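Long-range contact in major capsid protein (Faustovirus, PDB 5J7O), which builds the outer protein shell of a large double-stranded DNA virus, probably as trimers of a double jelly-roll subunit: residues 110-122 against 376-388. Residues are numbered along the deposited sequence; the frame is centred on the assembly and turned at random.
Sequences AATSASAGTVPAL and TLASGSSIDGTQA
T118 and S379 pair through their backbones as one antiparallel hydrogen-bonded bridge, with T118 N to S379 O and S379 N to T118 O both 3.0 Å. S379 lies within a type II beta turn from A378 to S381, whose third residue, G380, has positive phi. Further along, S115 N donates to S382 O at 3.0 Å. A110 N donates to A388 O at 3.1 Å.

Side chains add polar links. With CG opposite the backbone N (chi1 -175°) and the chain extended beyond it, Q387 brings its amide to A110. There NE2 donates to A110 O at 2.8 Å, nearly straight (173°) and in the planes of both groups. The Q387 and T112 side chains cross at about a right angle. S382 N makes a weak bond to S115 OG. A water accepts from D384 N, donates to S113 O and also bonds T112 OG1.

Van der Waals contact is slight. P120 CG rests on T376 CG2 at 4.0 Å, and P120 CB meets S379 OG. G117 CA lies 3.2 Å from S379 O.

Y85 and Q329 hold Q387 OE1, and Y177 also bonds NE2. N173 of strand 170-177 bonds A378 N and S381 O. The loop joining strands 364-375 and 389-401 runs along the coil after strand 99-109 and along short strand 116-118, at the edge of a sheet with 170-177 and 333-336.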
loop_
_atom_site.group_PDB
_atom_site.type_symbol
_atom_site.label_atom_id
_atom_site.label_comp_id
_atom_site.label_asym_id
_atom_site.label_seq_id
_atom_site.Cartn_x
_atom_site.Cartn_y
_atom_site.Cartn_z
ATOM N N ALA B 110 7.593 30.205 4.755
ATOM C CA ALA B 110 8.877 30.318 5.432
ATOM C C ALA B 110 9.000 29.298 6.558
ATOM O O ALA B 110 8.014 28.918 7.197
ATOM C CB ALA B 110 9.060 31.731 5.987
ATOM N N ALA B 111 10.233 28.844 6.787
ATOM C CA ALA B 111 10.519 28.017 7.950
ATOM C C ALA B 111 10.101 28.753 9.214
ATOM O O ALA B 111 10.275 29.969 9.330
ATOM C CB ALA B 111 12.007 27.664 8.003
ATOM N N THR B 112 9.531 28.015 10.161
ATOM C CA THR B 112 8.835 28.658 11.264
ATOM C C THR B 112 8.961 27.812 12.524
ATOM O O THR B 112 9.182 26.600 12.466
ATOM C CB THR B 112 7.362 28.897 10.908
ATOM O OG1 THR B 112 6.748 29.735 11.893
ATOM C CG2 THR B 112 6.613 27.577 10.824
ATOM N N SER B 113 8.825 28.479 13.668
ATOM C CA SER B 113 8.907 27.824 14.964
ATOM C C SER B 113 8.017 28.572 15.947
ATOM O O SER B 113 7.582 29.698 15.691
ATOM C CB SER B 113 10.351 27.764 15.474
ATOM O OG SER B 113 10.841 29.058 15.780
ATOM N N ALA B 114 7.757 27.933 17.083
ATOM C CA ALA B 114 6.917 28.531 18.106
ATOM C C ALA B 114 7.721 29.500 18.967
ATOM O O ALA B 114 8.955 29.472 18.999
ATOM C CB ALA B 114 6.284 27.451 18.982
ATOM N N SER B 115 7.002 30.370 19.671
ATOM C CA SER B 115 7.647 31.328 20.554
ATOM C C SER B 115 7.990 30.675 21.890
ATOM O O SER B 115 7.476 29.612 22.244
ATOM C CB SER B 115 6.754 32.550 20.778
ATOM O OG SER B 115 5.594 32.212 21.519
ATOM N N ALA B 116 8.877 31.330 22.635
ATOM C CA ALA B 116 9.327 30.785 23.908
ATOM C C ALA B 116 8.230 30.890 24.959
ATOM O O ALA B 116 7.537 31.907 25.061
ATOM C CB ALA B 116 10.583 31.514 24.384
ATOM N N GLY B 117 8.079 29.829 25.747
ATOM C CA GLY B 117 7.090 29.761 26.798
ATOM C C GLY B 117 7.699 29.253 28.092
ATOM O O GLY B 117 8.897 29.403 28.346
ATOM N N THR B 118 6.849 28.641 28.915
ATOM C CA THR B 118 7.269 28.137 30.212
ATOM C C THR B 118 6.684 26.753 30.448
ATOM O O THR B 118 5.736 26.330 29.781
ATOM C CB THR B 118 6.849 29.069 31.358
ATOM O OG1 THR B 118 5.479 29.456 31.188
ATOM C CG2 THR B 118 7.726 30.309 31.391
ATOM N N VAL B 119 7.268 26.050 31.410
ATOM C CA VAL B 119 6.701 24.776 31.861
ATOM C C VAL B 119 5.473 25.063 32.725
ATOM O O VAL B 119 5.575 25.828 33.699
ATOM C CB VAL B 119 7.744 23.971 32.638
ATOM C CG1 VAL B 119 7.156 22.657 33.124
ATOM C CG2 VAL B 119 8.974 23.717 31.774
ATOM N N PRO B 120 4.310 24.491 32.414
ATOM C CA PRO B 120 3.099 24.829 33.177
ATOM C C PRO B 120 3.127 24.318 34.609
ATOM O O PRO B 120 4.063 23.622 35.017
ATOM C CB PRO B 120 1.983 24.158 32.366
ATOM C CG PRO B 120 2.660 23.019 31.680
ATOM C CD PRO B 120 4.045 23.506 31.351
ATOM N N ALA B 121 2.101 24.666 35.381
ATOM C CA ALA B 121 2.013 24.209 36.759
ATOM C C ALA B 121 1.725 22.714 36.811
ATOM O O ALA B 121 1.067 22.151 35.932
ATOM C CB ALA B 121 0.928 24.980 37.512
ATOM N N LEU B 122 2.234 22.071 37.859
ATOM C CA LEU B 122 2.039 20.644 38.042
ATOM C C LEU B 122 0.563 20.332 38.289
ATOM O O LEU B 122 -0.200 21.198 38.721
ATOM C CB LEU B 122 2.888 20.149 39.210
ATOM C CG LEU B 122 4.396 20.123 38.966
ATOM C CD1 LEU B 122 5.151 20.259 40.274
ATOM C CD2 LEU B 122 4.803 18.848 38.240
ATOM N N THR B 376 3.124 17.344 26.644
ATOM C CA THR B 376 2.503 18.489 27.295
ATOM C C THR B 376 2.845 19.774 26.557
ATOM O O THR B 376 3.993 19.987 26.153
ATOM C CB THR B 376 2.954 18.592 28.761
ATOM O OG1 THR B 376 2.645 17.369 29.442
ATOM C CG2 THR B 376 2.254 19.744 29.462
ATOM N N LEU B 377 1.840 20.629 26.387
ATOM C CA LEU B 377 2.038 21.942 25.792
ATOM C C LEU B 377 2.668 22.897 26.796
ATOM O O LEU B 377 2.314 22.901 27.979
ATOM C CB LEU B 377 0.708 22.519 25.309
ATOM C CG LEU B 377 -0.004 21.844 24.139
ATOM C CD1 LEU B 377 -1.422 22.371 24.017
ATOM C CD2 LEU B 377 0.760 22.078 22.851
ATOM N N ALA B 378 3.600 23.712 26.317
ATOM C CA ALA B 378 4.151 24.783 27.130
ATOM C C ALA B 378 3.200 25.975 27.139
ATOM O O ALA B 378 2.525 26.267 26.148
ATOM C CB ALA B 378 5.522 25.211 26.608
ATOM N N SER B 379 3.149 26.663 28.276
ATOM C CA SER B 379 2.295 27.835 28.393
ATOM C C SER B 379 2.907 29.014 27.648
ATOM O O SER B 379 4.110 29.272 27.744
ATOM C CB SER B 379 2.082 28.197 29.863
ATOM O OG SER B 379 1.471 27.131 30.570
ATOM N N GLY B 380 2.072 29.727 26.897
ATOM C CA GLY B 380 2.526 30.923 26.213
ATOM C C GLY B 380 3.482 30.685 25.065
ATOM O O GLY B 380 4.276 31.572 24.736
ATOM N N SER B 381 3.434 29.506 24.448
ATOM C CA SER B 381 4.238 29.191 23.271
ATOM C C SER B 381 3.282 28.958 22.109
ATOM O O SER B 381 2.547 27.964 22.095
ATOM C CB SER B 381 5.125 27.972 23.519
ATOM O OG SER B 381 5.985 27.733 22.419
ATOM N N SER B 382 3.286 29.872 21.142
ATOM C CA SER B 382 2.306 29.881 20.065
ATOM C C SER B 382 3.015 30.016 18.721
ATOM O O SER B 382 4.235 30.190 18.649
ATOM C CB SER B 382 1.289 31.012 20.260
ATOM O OG SER B 382 1.939 32.266 20.356
ATOM N N ILE B 383 2.227 29.940 17.644
ATOM C CA ILE B 383 2.793 30.008 16.301
ATOM C C ILE B 383 3.233 31.435 15.984
ATOM O O ILE B 383 2.756 32.416 16.567
ATOM C CB ILE B 383 1.790 29.494 15.257
ATOM C CG1 ILE B 383 0.549 30.389 15.216
ATOM C CG2 ILE B 383 1.400 28.054 15.556
ATOM C CD1 ILE B 383 -0.491 29.949 14.204
ATOM N N ASP B 384 4.164 31.546 15.037
ATOM C CA ASP B 384 4.688 32.840 14.613
ATOM C C ASP B 384 3.719 33.457 13.610
ATOM O O ASP B 384 3.639 33.015 12.459
ATOM C CB ASP B 384 6.081 32.679 14.009
ATOM C CG ASP B 384 6.797 34.007 13.822
ATOM O OD1 ASP B 384 6.150 35.068 13.947
ATOM O OD2 ASP B 384 8.015 33.989 13.542
ATOM N N GLY B 385 2.989 34.484 14.043
ATOM C CA GLY B 385 2.028 35.151 13.183
ATOM C C GLY B 385 2.638 35.985 12.077
ATOM O O GLY B 385 1.900 36.460 11.207
ATOM N N THR B 386 3.955 36.181 12.090
ATOM C CA THR B 386 4.647 36.911 11.038
ATOM C C THR B 386 5.257 35.990 9.991
ATOM O O THR B 386 6.060 36.448 9.173
ATOM C CB THR B 386 5.735 37.810 11.632
ATOM O OG1 THR B 386 6.669 37.014 12.372
ATOM C CG2 THR B 386 5.123 38.859 12.549
ATOM N N GLN B 387 4.902 34.705 10.003
ATOM C CA GLN B 387 5.418 33.775 9.006
ATOM C C GLN B 387 4.986 34.217 7.615
ATOM O O GLN B 387 3.790 34.350 7.338
ATOM C CB GLN B 387 4.926 32.358 9.290
ATOM C CG GLN B 387 5.529 31.315 8.363
ATOM C CD GLN B 387 4.651 30.092 8.205
ATOM O OE1 GLN B 387 3.462 30.123 8.521
ATOM N NE2 GLN B 387 5.233 29.006 7.711
ATOM N N ALA B 388 5.960 34.440 6.743
ATOM C CA ALA B 388 5.704 35.032 5.442
ATOM C C ALA B 388 5.424 33.969 4.389
ATOM O O ALA B 388 5.949 32.853 4.443
ATOM C CB ALA B 388 6.892 35.889 5.000
HETATM O O HOH W 1 5.428 29.466 14.461
#